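Local structure of gamma-glutamyltranspeptidase (Streptomyces lincolnensis, 6J3A) at residues A138-P144 / P179-N185. The protein probably acts on gamma-glutamyl or related amide bonds, as a gamma-glutamyltranspeptidase homologue of the N-terminal nucleophile (Ntn) hydrolase clan. Sequence-based numbering, arbitrary orientation.
Sequences AEHGHAP and PGELLRN
H142 and L183 form a single antiparallel bridge, a hydrogen-bonded pair in which L183 N reaches H142 O at 3.0 Å and H142 N returns a longer bond to L183 O. The first is nearly straight (173°), although the donor sits above the carbonyl plane. The two side chains run alongside each other, H142 CE1 against L183 CD2. Chi1 of 86° places the imidazole between its own backbone N and carbonyl carbon; water 1, in the ring plane, donates to L183 O. That carbonyl also receives a CA-H...O contact from G141, the first residue to leave the helix, with positive phi; a CB there would collide with L182 CB and jam against H140 O. P144 packs CB on L183 CD2 (4.1 Å), CG on L183 CB (4.2 Å) and CD on E181 O (3.2 Å); an alanine here would keep CB but lose CG and CD, which would probably leave L183 CB and E181 O without their neighbour and free the backbone that the ring restrains. Water 2 ties P144 O to G180 N. R184 runs along the carbonyl end of the helix, its CD 3.1 Å from E139 O, which lies at the guanidinium edge. The example illustrates a general economy: one bridge joins two loops, with a glycine where one helix ends and an N-cap where the next begins. The N-cap, N185, donates from N to A138 O (2.9 Å) and caps L188 N through OD1, bringing the end of helix 127-140 against the loop entering helix 186-200, where E139 pairs with K193, while A143, P179 and L182 pack on Q9, R524 and I600 of the second subunit.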
loop_
_atom_site.group_PDB
_atom_site.type_symbol
_atom_site.label_atom_id
_atom_site.label_comp_id
_atom_site.label_asym_id
_atom_site.label_seq_id
_atom_site.Cartn_x
_atom_site.Cartn_y
_atom_site.Cartn_z
ATOM N N ALA A 138 7.665 -10.328 -18.148
ATOM C CA ALA A 138 8.881 -10.892 -18.691
ATOM C C ALA A 138 9.158 -10.347 -20.083
ATOM O O ALA A 138 10.255 -9.857 -20.341
ATOM C CB ALA A 138 8.788 -12.403 -18.721
ATOM N N GLU A 139 8.166 -10.414 -20.968
ATOM C CA GLU A 139 8.371 -9.962 -22.354
ATOM C C GLU A 139 8.247 -8.439 -22.539
ATOM O O GLU A 139 9.062 -7.858 -23.240
ATOM C CB GLU A 139 7.513 -10.751 -23.362
ATOM C CG GLU A 139 6.128 -10.214 -23.667
ATOM C CD GLU A 139 5.445 -10.981 -24.784
ATOM O OE1 GLU A 139 5.771 -10.750 -25.970
ATOM O OE2 GLU A 139 4.569 -11.809 -24.476
ATOM N N HIS A 140 7.259 -7.804 -21.907
ATOM C CA HIS A 140 7.022 -6.349 -22.084
ATOM C C HIS A 140 7.660 -5.468 -21.022
ATOM O O HIS A 140 7.733 -4.259 -21.209
ATOM C CB HIS A 140 5.535 -6.021 -22.158
ATOM C CG HIS A 140 4.808 -6.767 -23.229
ATOM N ND1 HIS A 140 5.053 -6.566 -24.573
ATOM C CD2 HIS A 140 3.840 -7.713 -23.158
ATOM C CE1 HIS A 140 4.262 -7.353 -25.283
ATOM N NE2 HIS A 140 3.515 -8.058 -24.450
ATOM N N GLY A 141 8.059 -6.052 -19.896
ATOM C CA GLY A 141 8.971 -5.395 -18.949
ATOM C C GLY A 141 8.395 -4.834 -17.661
ATOM O O GLY A 141 7.180 -4.711 -17.499
ATOM N N HIS A 142 9.295 -4.490 -16.743
ATOM C CA HIS A 142 8.922 -3.783 -15.523
ATOM C C HIS A 142 10.046 -2.884 -14.998
ATOM O O HIS A 142 11.221 -3.148 -15.216
ATOM C CB HIS A 142 8.521 -4.787 -14.446
ATOM C CG HIS A 142 9.677 -5.313 -13.662
ATOM N ND1 HIS A 142 10.468 -6.346 -14.112
ATOM C CD2 HIS A 142 10.191 -4.931 -12.466
ATOM C CE1 HIS A 142 11.415 -6.588 -13.222
ATOM N NE2 HIS A 142 11.272 -5.739 -12.216
ATOM N N ALA A 143 9.667 -1.838 -14.280
ATOM C CA ALA A 143 10.629 -0.904 -13.705
ATOM C C ALA A 143 11.216 -1.505 -12.431
ATOM O O ALA A 143 10.548 -1.556 -11.405
ATOM C CB ALA A 143 9.963 0.436 -13.426
ATOM N N PRO A 144 12.469 -1.972 -12.495
ATOM C CA PRO A 144 12.975 -2.756 -11.377
ATOM C C PRO A 144 13.389 -1.911 -10.195
ATOM O O PRO A 144 13.649 -0.723 -10.335
ATOM C CB PRO A 144 14.211 -3.424 -11.965
ATOM C CG PRO A 144 14.728 -2.398 -12.914
ATOM C CD PRO A 144 13.514 -1.735 -13.505
ATOM N N PRO A 179 16.836 1.279 -12.718
ATOM C CA PRO A 179 15.493 1.643 -12.306
ATOM C C PRO A 179 14.926 2.753 -13.197
ATOM O O PRO A 179 15.676 3.505 -13.831
ATOM C CB PRO A 179 15.673 2.106 -10.859
ATOM C CG PRO A 179 17.099 2.485 -10.733
ATOM C CD PRO A 179 17.839 1.608 -11.688
ATOM N N GLY A 180 13.601 2.793 -13.285
ATOM C CA GLY A 180 12.908 3.719 -14.173
ATOM C C GLY A 180 12.843 3.298 -15.633
ATOM O O GLY A 180 12.168 3.954 -16.414
ATOM N N GLU A 181 13.537 2.223 -16.009
ATOM C CA GLU A 181 13.529 1.705 -17.384
ATOM C C GLU A 181 12.955 0.318 -17.337
ATOM O O GLU A 181 13.123 -0.374 -16.328
ATOM C CB GLU A 181 14.948 1.584 -17.959
ATOM C CG GLU A 181 15.883 2.756 -17.689
ATOM C CD GLU A 181 16.199 3.582 -18.921
ATOM O OE1 GLU A 181 17.378 3.980 -19.076
ATOM O OE2 GLU A 181 15.278 3.823 -19.734
ATOM N N LEU A 182 12.325 -0.104 -18.432
ATOM C CA LEU A 182 11.763 -1.452 -18.530
ATOM C C LEU A 182 12.843 -2.528 -18.632
ATOM O O LEU A 182 13.624 -2.530 -19.566
ATOM C CB LEU A 182 10.812 -1.565 -19.723
ATOM C CG LEU A 182 9.575 -0.656 -19.699
ATOM C CD1 LEU A 182 8.780 -0.786 -20.994
ATOM C CD2 LEU A 182 8.672 -0.929 -18.501
ATOM N N LEU A 183 12.878 -3.420 -17.644
ATOM C CA LEU A 183 13.763 -4.585 -17.636
ATOM C C LEU A 183 12.999 -5.751 -18.232
ATOM O O LEU A 183 11.885 -6.028 -17.799
ATOM C CB LEU A 183 14.178 -4.939 -16.206
ATOM C CG LEU A 183 14.802 -6.318 -15.966
ATOM C CD1 LEU A 183 16.074 -6.519 -16.789
ATOM C CD2 LEU A 183 15.090 -6.490 -14.485
ATOM N N ARG A 184 13.609 -6.443 -19.194
ATOM C CA ARG A 184 12.986 -7.596 -19.846
ATOM C C ARG A 184 13.794 -8.876 -19.723
ATOM O O ARG A 184 15.009 -8.854 -19.524
ATOM C CB ARG A 184 12.784 -7.317 -21.323
ATOM C CG ARG A 184 11.609 -6.427 -21.631
ATOM C CD ARG A 184 11.575 -6.126 -23.121
ATOM N NE ARG A 184 10.683 -5.004 -23.396
ATOM C CZ ARG A 184 11.026 -3.718 -23.315
ATOM N NH1 ARG A 184 12.268 -3.348 -22.974
ATOM N NH2 ARG A 184 10.114 -2.788 -23.575
ATOM N N ASN A 185 13.079 -9.988 -19.849
ATOM C CA ASN A 185 13.673 -11.297 -20.034
ATOM C C ASN A 185 12.826 -12.034 -21.084
ATOM O O ASN A 185 11.974 -12.854 -20.732
ATOM C CB ASN A 185 13.745 -12.053 -18.701
ATOM C CG ASN A 185 14.538 -13.353 -18.798
ATOM O OD1 ASN A 185 14.677 -13.950 -19.873
ATOM N ND2 ASN A 185 15.044 -13.810 -17.662
HETATM O O HOH W 1 10.421 -7.892 -16.134
HETATM O O HOH W 2 12.157 1.297 -11.419
#